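Local coordinates for origin of replication complex subunit 1B (Arabidopsis thaliana, PDB 5HH7), which belongs to the origin recognition complex that binds replication origins and, through its BAH-PHD cassette, reads the unmodified histone H3 tail, at residues 133-138 and 153-158; 176-181 and 214-219. All coordinates share one frame; numbering follows the deposited sequence.

Both contacts lie in the curled mixed sheet of the BAH domain, their centres about 7 Å apart, and they meet where strand 148-156 lies beside strand 175-184. Contact 1 (133-138 with 153-158) is the buried one: an antiparallel hairpin pairing with aromatic rings set against alanines. Contact 2 (176-181 with 214-219) is partly buried and parallel, and its side-chain chemistry is mostly polar, an asparagine amide between two carboxylates. R153 connects them: its backbone pairs within contact 1, whereas its guanidinium bonds to T177 O and forms a salt bridge with E216 of contact 2. T177 OG1 is likewise hydrogen-bonded to W154 O.

Contact 1: 133-138 and 153-158; sequences AARIDK and RWYMIP
R135 and R153 form a hydrogen-bonded antiparallel pair: R135 N donates to R153 O (2.9 Å) and R153 N returns a bond to R135 O. One pair further on, A134 and W154 face each other as a non-hydrogen-bonded pair, and Y155 N then donates to A133 O at 2.8 Å. Beside that bond, water 1 accepts from A133 N and donates to Y155 O (2.8 Å). The W154 indole lies on the A134 side of the sheet, with CE3 3.7 Å from A134 CB, and A133 O sits at the edge of the indole. Strands 132-142 and 148-156 make a beta hairpin of the curled BAH-domain sheet, and D137 and K138 both face R151 in a classic beta bulge. With CG anti to its carbonyl carbon (chi1 -74°), Y155 sets its ring beside the other strand: CD2 is 4.0 Å from A133 CB, and CE2 is 3.7 Å from A134 C. Its OH lies over one face of the R135 guanidinium, 3.3 Å from R135 NH2 at a poor angle for a bond, the guanidinium and tyrosine ring planes 80° apart. D31 positions both groups: its OD1 is hydrogen-bonded to Y155 OH and forms a salt bridge with R135 NE.

Contact 2: 176-181 and 214-219; sequences LTNDFA and EYEYDV
L176 is held at both ends of its backbone by one neighbouring strand: its N donates to Y215 O (3.0 Å), and its O accepts from Y217 N. This is the parallel pairing of strands 175-184 and 210-218 in the BAH-domain sheet, with L176 opposite E216. The close-fitting part is here: L176 O also receives a CA-H contact from E216 CA at 3.1 Å, and T177 CA approaches Y217 O in the same way. Past this pair the chain turns a corner at N178, and side chains take over from the backbone. With CG anti to its carbonyl carbon (chi1 -64°), the N178 side chain runs at about a right angle to those of E216 and D218, its amide plane turned 76° from the E216 carboxylate and 57° from that of D218. Its ND2 donates to D218 OD2 (2.9 Å), met on the anti side of that carboxylate, and to E216 OE2 (3.2 Å), met from above the carboxylate plane. Both acceptors lie in the plane of the amide, so the two bonds together would fix its rotation. E216 OE1 in turn forms a salt bridge with R153. The corner itself is an ST turn, T177 OG1 accepting from D179 N and also hydrogen-bonded to W154 O. Toward V219 the packing thins: V219 CG2 reaches T177 CB only at 4.0 Å, and water 2 accepts from N178 N and V219 N and donates to D179 OD1 at 2.9 Å.

Contact 1: 133-138 and 153-158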
ATOM      1  N   ALA A 133       3.155   5.540   4.593  1.00 21.04           N
ATOM      2  CA  ALA A 133       2.535   5.862   3.315  1.00 22.68           C
ATOM      3  C   ALA A 133       1.919   7.247   3.438  1.00 24.95           C
ATOM      4  O   ALA A 133       1.385   7.603   4.491  1.00 23.91           O
ATOM      5  CB  ALA A 133       1.476   4.836   2.956  1.00 27.46           C
ATOM      6  N   ALA A 134       2.004   8.032   2.371  1.00 18.60           N
ATOM      7  CA  ALA A 134       1.490   9.395   2.396  1.00 22.57           C
ATOM      8  C   ALA A 134       0.912   9.803   1.056  1.00 23.81           C
ATOM      9  O   ALA A 134       1.292   9.271   0.011  1.00 23.27           O
ATOM     10  CB  ALA A 134       2.593  10.368   2.796  1.00 23.05           C
ATOM     11  N   ARG A 135      -0.015  10.752   1.096  1.00 20.23           N
ATOM     12  CA  ARG A 135      -0.469  11.424  -0.106  1.00 24.50           C
ATOM     13  C   ARG A 135       0.309  12.726  -0.237  1.00 24.60           C
ATOM     14  O   ARG A 135       0.525  13.434   0.750  1.00 23.38           O
ATOM     15  CB  ARG A 135      -1.972  11.699  -0.040  1.00 25.27           C
ATOM     16  CG  ARG A 135      -2.478  12.643  -1.124  1.00 30.22           C
ATOM     17  CD  ARG A 135      -3.944  12.391  -1.424  1.00 38.92           C
ATOM     18  NE  ARG A 135      -4.131  11.137  -2.147  1.00 42.51           N
ATOM     19  CZ  ARG A 135      -5.307  10.545  -2.323  1.00 45.89           C
ATOM     20  NH1 ARG A 135      -6.410  11.090  -1.818  1.00 41.71           N
ATOM     21  NH2 ARG A 135      -5.382   9.404  -2.998  1.00 45.42           N
ATOM     22  N   ILE A 136       0.745  13.038  -1.450  1.00 24.27           N
ATOM     23  CA  ILE A 136       1.510  14.254  -1.668  1.00 25.57           C
ATOM     24  C   ILE A 136       0.598  15.476  -1.697  1.00 28.46           C
ATOM     25  O   ILE A 136      -0.219  15.640  -2.605  1.00 27.74           O
ATOM     26  CB  ILE A 136       2.343  14.178  -2.954  1.00 27.37           C
ATOM     27  CG1 ILE A 136       3.340  13.016  -2.864  1.00 25.38           C
ATOM     28  CG2 ILE A 136       3.073  15.488  -3.176  1.00 27.22           C
ATOM     29  CD1 ILE A 136       4.255  12.889  -4.069  1.00 26.87           C
ATOM     30  N   ASP A 137       0.745  16.326  -0.688  1.00 28.76           N
ATOM     31  CA  ASP A 137      -0.080  17.520  -0.553  1.00 29.93           C
ATOM     32  C   ASP A 137       0.541  18.687  -1.312  1.00 32.04           C
ATOM     33  O   ASP A 137      -0.148  19.408  -2.036  1.00 36.30           O
ATOM     34  CB  ASP A 137      -0.244  17.874   0.926  1.00 33.10           C
ATOM     35  CG  ASP A 137      -1.227  19.000   1.154  1.00 43.07           C
ATOM     36  OD1 ASP A 137      -2.445  18.765   1.006  1.00 47.05           O
ATOM     37  OD2 ASP A 137      -0.783  20.117   1.494  1.00 46.63           O
ATOM     38  N   LYS A 138       1.845  18.868  -1.138  1.00 28.23           N
ATOM     39  CA  LYS A 138       2.586  19.914  -1.838  1.00 30.52           C
ATOM     40  C   LYS A 138       3.941  19.373  -2.283  1.00 31.59           C
ATOM     41  O   LYS A 138       4.423  18.382  -1.742  1.00 29.38           O
ATOM     42  CB  LYS A 138       2.807  21.125  -0.927  1.00 36.53           C
ATOM     43  CG  LYS A 138       1.541  21.774  -0.387  1.00 38.38           C
ATOM     44  CD  LYS A 138       0.773  22.500  -1.476  1.00 48.93           C
ATOM     45  CE  LYS A 138      -0.385  23.290  -0.885  1.00 56.14           C
ATOM     46  NZ  LYS A 138      -1.254  22.423  -0.040  1.00 62.73           N
ATOM     47  N   ARG A 153       0.786  14.034   3.617  1.00 23.56           N
ATOM     48  CA  ARG A 153      -0.398  13.786   4.428  1.00 24.72           C
ATOM     49  C   ARG A 153      -0.435  12.294   4.716  1.00 25.49           C
ATOM     50  O   ARG A 153      -0.661  11.484   3.814  1.00 24.94           O
ATOM     51  CB  ARG A 153      -1.673  14.222   3.703  1.00 25.24           C
ATOM     52  CG  ARG A 153      -2.926  14.137   4.573  1.00 26.05           C
ATOM     53  CD  ARG A 153      -4.185  14.563   3.824  1.00 23.08           C
ATOM     54  NE  ARG A 153      -5.378  14.417   4.658  1.00 23.70           N
ATOM     55  CZ  ARG A 153      -6.615  14.683   4.251  1.00 28.67           C
ATOM     56  NH1 ARG A 153      -6.832  15.114   3.013  1.00 28.23           N
ATOM     57  NH2 ARG A 153      -7.638  14.520   5.082  1.00 26.85           N
ATOM     58  N   TRP A 154      -0.200  11.935   5.975  1.00 22.15           N
ATOM     59  CA  TRP A 154       0.043  10.542   6.339  1.00 23.89           C
ATOM     60  C   TRP A 154      -1.187   9.647   6.264  1.00 24.35           C
ATOM     61  O   TRP A 154      -2.274  10.021   6.709  1.00 19.29           O
ATOM     62  CB  TRP A 154       0.630  10.452   7.753  1.00 25.52           C
ATOM     63  CG  TRP A 154       1.941  11.158   7.924  1.00 26.28           C
ATOM     64  CD1 TRP A 154       2.196  12.222   8.741  1.00 30.17           C
ATOM     65  CD2 TRP A 154       3.176  10.853   7.264  1.00 25.30           C
ATOM     66  NE1 TRP A 154       3.516  12.596   8.633  1.00 26.90           N
ATOM     67  CE2 TRP A 154       4.140  11.771   7.734  1.00 28.44           C
ATOM     68  CE3 TRP A 154       3.562   9.893   6.324  1.00 26.36           C
ATOM     69  CZ2 TRP A 154       5.462  11.759   7.292  1.00 26.39           C
ATOM     70  CZ3 TRP A 154       4.877   9.884   5.887  1.00 26.12           C
ATOM     71  CH2 TRP A 154       5.810  10.809   6.373  1.00 24.89           C
ATOM     72  N   TYR A 155      -1.003   8.456   5.705  1.00 22.04           N
ATOM     73  CA  TYR A 155      -1.967   7.387   5.883  1.00 18.48           C
ATOM     74  C   TYR A 155      -1.652   6.717   7.214  1.00 19.87           C
ATOM     75  O   TYR A 155      -0.567   6.906   7.780  1.00 18.37           O
ATOM     76  CB  TYR A 155      -1.890   6.364   4.745  1.00 20.33           C
ATOM     77  CG  TYR A 155      -2.475   6.843   3.429  1.00 20.76           C
ATOM     78  CD1 TYR A 155      -3.848   6.813   3.207  1.00 16.34           C
ATOM     79  CD2 TYR A 155      -1.656   7.307   2.405  1.00 19.72           C
ATOM     80  CE1 TYR A 155      -4.394   7.243   2.010  1.00 20.14           C
ATOM     81  CE2 TYR A 155      -2.194   7.742   1.199  1.00 22.99           C
ATOM     82  CZ  TYR A 155      -3.565   7.705   1.008  1.00 23.33           C
ATOM     83  OH  TYR A 155      -4.116   8.128  -0.181  1.00 20.69           O
ATOM     84  N   MET A 156      -2.602   5.939   7.715  1.00 17.50           N
ATOM     85  CA  MET A 156      -2.401   5.188   8.945  1.00 17.80           C
ATOM     86  C   MET A 156      -3.104   3.839   8.842  1.00 19.82           C
ATOM     87  O   MET A 156      -4.245   3.761   8.389  1.00 19.19           O
ATOM     88  CB  MET A 156      -2.926   5.977  10.149  1.00 20.12           C
ATOM     89  CG  MET A 156      -2.878   5.216  11.478  1.00 21.92           C
ATOM     90  SD  MET A 156      -3.460   6.202  12.881  1.00 26.47           S
ATOM     91  CE  MET A 156      -2.110   7.369  13.062  1.00 25.82           C
ATOM     92  N   ILE A 157      -2.419   2.777   9.250  1.00 20.44           N
ATOM     93  CA  ILE A 157      -3.032   1.456   9.270  1.00 21.02           C
ATOM     94  C   ILE A 157      -3.953   1.356  10.485  1.00 20.07           C
ATOM     95  O   ILE A 157      -3.717   2.014  11.499  1.00 18.47           O
ATOM     96  CB  ILE A 157      -1.973   0.329   9.282  1.00 25.21           C
ATOM     97  CG1 ILE A 157      -1.120   0.396  10.548  1.00 22.53           C
ATOM     98  CG2 ILE A 157      -1.096   0.414   8.036  1.00 22.31           C
ATOM     99  CD1 ILE A 157      -0.111  -0.737  10.659  1.00 21.84           C
ATOM    100  N   PRO A 158      -5.025   0.554  10.375  1.00 21.40           N
ATOM    101  CA  PRO A 158      -6.021   0.446  11.449  1.00 23.35           C
ATOM    102  C   PRO A 158      -5.423   0.079  12.806  1.00 24.07           C
ATOM    103  O   PRO A 158      -5.891   0.592  13.820  1.00 22.55           O
ATOM    104  CB  PRO A 158      -6.951  -0.666  10.946  1.00 18.53           C
ATOM    105  CG  PRO A 158      -6.881  -0.549   9.464  1.00 20.29           C
ATOM    106  CD  PRO A 158      -5.438  -0.190   9.171  1.00 19.03           C
TER
HETATM  107  O   HOH W   1       1.748   5.479   7.112  1.00 31.74           O

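Contact 2: 176-181 and 214-219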
ATOM      1  N   LEU A 176      -6.785   7.902   5.763  1.00 21.12           N
ATOM      2  CA  LEU A 176      -6.038   9.124   5.489  1.00 18.43           C
ATOM      3  C   LEU A 176      -6.183  10.088   6.661  1.00 22.35           C
ATOM      4  O   LEU A 176      -7.269  10.594   6.928  1.00 24.01           O
ATOM      5  CB  LEU A 176      -6.529   9.785   4.200  1.00 17.87           C
ATOM      6  CG  LEU A 176      -5.709  11.002   3.756  1.00 21.79           C
ATOM      7  CD1 LEU A 176      -4.237  10.636   3.656  1.00 23.01           C
ATOM      8  CD2 LEU A 176      -6.222  11.546   2.426  1.00 29.41           C
ATOM      9  N   THR A 177      -5.090  10.339   7.374  1.00 19.66           N
ATOM     10  CA  THR A 177      -5.169  11.174   8.565  1.00 21.00           C
ATOM     11  C   THR A 177      -5.153  12.652   8.215  1.00 25.32           C
ATOM     12  O   THR A 177      -4.979  13.032   7.053  1.00 23.27           O
ATOM     13  CB  THR A 177      -3.999  10.905   9.525  1.00 24.18           C
ATOM     14  OG1 THR A 177      -2.801  11.484   8.989  1.00 25.90           O
ATOM     15  CG2 THR A 177      -3.802   9.414   9.720  1.00 23.50           C
ATOM     16  N   ASN A 178      -5.335  13.484   9.236  1.00 20.34           N
ATOM     17  CA  ASN A 178      -5.135  14.915   9.106  1.00 22.60           C
ATOM     18  C   ASN A 178      -3.801  15.323   9.719  1.00 27.43           C
ATOM     19  O   ASN A 178      -3.630  16.456  10.167  1.00 27.14           O
ATOM     20  CB  ASN A 178      -6.294  15.677   9.749  1.00 25.47           C
ATOM     21  CG  ASN A 178      -7.613  15.420   9.046  1.00 33.23           C
ATOM     22  OD1 ASN A 178      -7.661  15.294   7.820  1.00 30.19           O
ATOM     23  ND2 ASN A 178      -8.693  15.332   9.819  1.00 31.57           N
ATOM     24  N   ASP A 179      -2.865  14.378   9.746  1.00 24.80           N
ATOM     25  CA  ASP A 179      -1.491  14.648  10.153  1.00 27.81           C
ATOM     26  C   ASP A 179      -0.659  14.979   8.918  1.00 33.13           C
ATOM     27  O   ASP A 179      -0.692  14.241   7.932  1.00 28.64           O
ATOM     28  CB  ASP A 179      -0.885  13.430  10.854  1.00 25.59           C
ATOM     29  CG  ASP A 179      -1.400  13.246  12.272  1.00 36.93           C
ATOM     30  OD1 ASP A 179      -2.368  13.937  12.659  1.00 28.02           O
ATOM     31  OD2 ASP A 179      -0.831  12.402  12.999  1.00 39.99           O
ATOM     32  N   PHE A 180       0.086  16.079   8.978  1.00 27.73           N
ATOM     33  CA  PHE A 180       0.947  16.496   7.872  1.00 29.82           C
ATOM     34  C   PHE A 180       2.384  16.701   8.341  1.00 33.15           C
ATOM     35  O   PHE A 180       2.623  17.008   9.508  1.00 31.91           O
ATOM     36  CB  PHE A 180       0.454  17.807   7.258  1.00 33.46           C
ATOM     37  CG  PHE A 180      -0.910  17.728   6.632  1.00 31.85           C
ATOM     38  CD1 PHE A 180      -2.054  17.785   7.415  1.00 32.71           C
ATOM     39  CD2 PHE A 180      -1.048  17.637   5.258  1.00 28.76           C
ATOM     40  CE1 PHE A 180      -3.307  17.729   6.838  1.00 34.00           C
ATOM     41  CE2 PHE A 180      -2.300  17.583   4.674  1.00 31.72           C
ATOM     42  CZ  PHE A 180      -3.431  17.631   5.467  1.00 33.37           C
ATOM     43  N   ALA A 181       3.336  16.554   7.424  1.00 27.62           N
ATOM     44  CA  ALA A 181       4.739  16.800   7.744  1.00 28.66           C
ATOM     45  C   ALA A 181       5.550  17.176   6.510  1.00 30.94           C
ATOM     46  O   ALA A 181       5.250  16.735   5.396  1.00 26.31           O
ATOM     47  CB  ALA A 181       5.351  15.582   8.420  1.00 29.95           C
ATOM     48  N   GLU A 214     -11.220   4.547   2.245  1.00 19.27           N
ATOM     49  CA  GLU A 214     -12.550   5.129   2.174  1.00 19.04           C
ATOM     50  C   GLU A 214     -12.676   6.339   3.094  1.00 20.42           C
ATOM     51  O   GLU A 214     -13.423   7.272   2.801  1.00 21.42           O
ATOM     52  CB  GLU A 214     -13.606   4.086   2.548  1.00 20.21           C
ATOM     53  CG  GLU A 214     -15.039   4.615   2.534  1.00 22.99           C
ATOM     54  CD  GLU A 214     -16.075   3.505   2.523  1.00 28.02           C
ATOM     55  OE1 GLU A 214     -15.704   2.341   2.781  1.00 24.94           O
ATOM     56  OE2 GLU A 214     -17.260   3.797   2.246  1.00 27.77           O
ATOM     57  N   TYR A 215     -11.941   6.323   4.203  1.00 21.78           N
ATOM     58  CA  TYR A 215     -12.145   7.320   5.252  1.00 24.49           C
ATOM     59  C   TYR A 215     -10.952   8.205   5.557  1.00 26.55           C
ATOM     60  O   TYR A 215      -9.797   7.776   5.514  1.00 23.26           O
ATOM     61  CB  TYR A 215     -12.572   6.655   6.564  1.00 22.54           C
ATOM     62  CG  TYR A 215     -13.831   5.841   6.450  1.00 23.61           C
ATOM     63  CD1 TYR A 215     -15.083   6.441   6.525  1.00 24.62           C
ATOM     64  CD2 TYR A 215     -13.769   4.467   6.261  1.00 22.37           C
ATOM     65  CE1 TYR A 215     -16.238   5.691   6.420  1.00 28.22           C
ATOM     66  CE2 TYR A 215     -14.912   3.711   6.153  1.00 25.47           C
ATOM     67  CZ  TYR A 215     -16.143   4.323   6.236  1.00 26.28           C
ATOM     68  OH  TYR A 215     -17.282   3.561   6.127  1.00 30.68           O
ATOM     69  N   GLU A 216     -11.274   9.448   5.888  1.00 22.45           N
ATOM     70  CA  GLU A 216     -10.353  10.346   6.549  1.00 24.11           C
ATOM     71  C   GLU A 216     -10.478  10.094   8.047  1.00 26.93           C
ATOM     72  O   GLU A 216     -11.585  10.032   8.582  1.00 28.16           O
ATOM     73  CB  GLU A 216     -10.730  11.790   6.231  1.00 27.13           C
ATOM     74  CG  GLU A 216     -10.005  12.835   7.050  1.00 30.43           C
ATOM     75  CD  GLU A 216     -10.568  14.223   6.817  1.00 39.41           C
ATOM     76  OE1 GLU A 216     -10.528  14.693   5.659  1.00 33.15           O
ATOM     77  OE2 GLU A 216     -11.066  14.832   7.788  1.00 39.51           O
ATOM     78  N   TYR A 217      -9.344   9.935   8.719  1.00 23.45           N
ATOM     79  CA  TYR A 217      -9.341   9.705  10.159  1.00 23.71           C
ATOM     80  C   TYR A 217      -8.696  10.878  10.875  1.00 23.92           C
ATOM     81  O   TYR A 217      -7.508  11.134  10.697  1.00 23.46           O
ATOM     82  CB  TYR A 217      -8.580   8.421  10.490  1.00 21.54           C
ATOM     83  CG  TYR A 217      -8.443   8.124  11.975  1.00 25.36           C
ATOM     84  CD1 TYR A 217      -9.561   7.865  12.759  1.00 21.52           C
ATOM     85  CD2 TYR A 217      -7.192   8.082  12.585  1.00 24.30           C
ATOM     86  CE1 TYR A 217      -9.441   7.579  14.114  1.00 25.16           C
ATOM     87  CE2 TYR A 217      -7.061   7.799  13.945  1.00 24.62           C
ATOM     88  CZ  TYR A 217      -8.189   7.548  14.700  1.00 26.10           C
ATOM     89  OH  TYR A 217      -8.065   7.260  16.046  1.00 24.44           O
ATOM     90  N   ASP A 218      -9.471  11.603  11.673  1.00 21.75           N
ATOM     91  CA  ASP A 218      -8.884  12.662  12.479  1.00 22.06           C
ATOM     92  C   ASP A 218      -8.342  12.059  13.759  1.00 23.96           C
ATOM     93  O   ASP A 218      -9.100  11.584  14.602  1.00 23.42           O
ATOM     94  CB  ASP A 218      -9.886  13.769  12.801  1.00 22.97           C
ATOM     95  CG  ASP A 218      -9.211  14.991  13.402  1.00 29.23           C
ATOM     96  OD1 ASP A 218      -9.016  15.025  14.637  1.00 29.35           O
ATOM     97  OD2 ASP A 218      -8.853  15.908  12.634  1.00 30.89           O
ATOM     98  N   VAL A 219      -7.020  12.078  13.891  1.00 25.72           N
ATOM     99  CA  VAL A 219      -6.345  11.421  14.999  1.00 24.12           C
ATOM    100  C   VAL A 219      -6.679  12.064  16.350  1.00 24.15           C
ATOM    101  O   VAL A 219      -6.765  11.374  17.366  1.00 24.75           O
ATOM    102  CB  VAL A 219      -4.816  11.387  14.768  1.00 30.62           C
ATOM    103  CG1 VAL A 219      -4.101  10.723  15.937  1.00 29.90           C
ATOM    104  CG2 VAL A 219      -4.498  10.662  13.455  1.00 26.44           C
TER
HETATM  105  O   HOH W   2      -5.212  13.725  12.161  1.00 23.84           O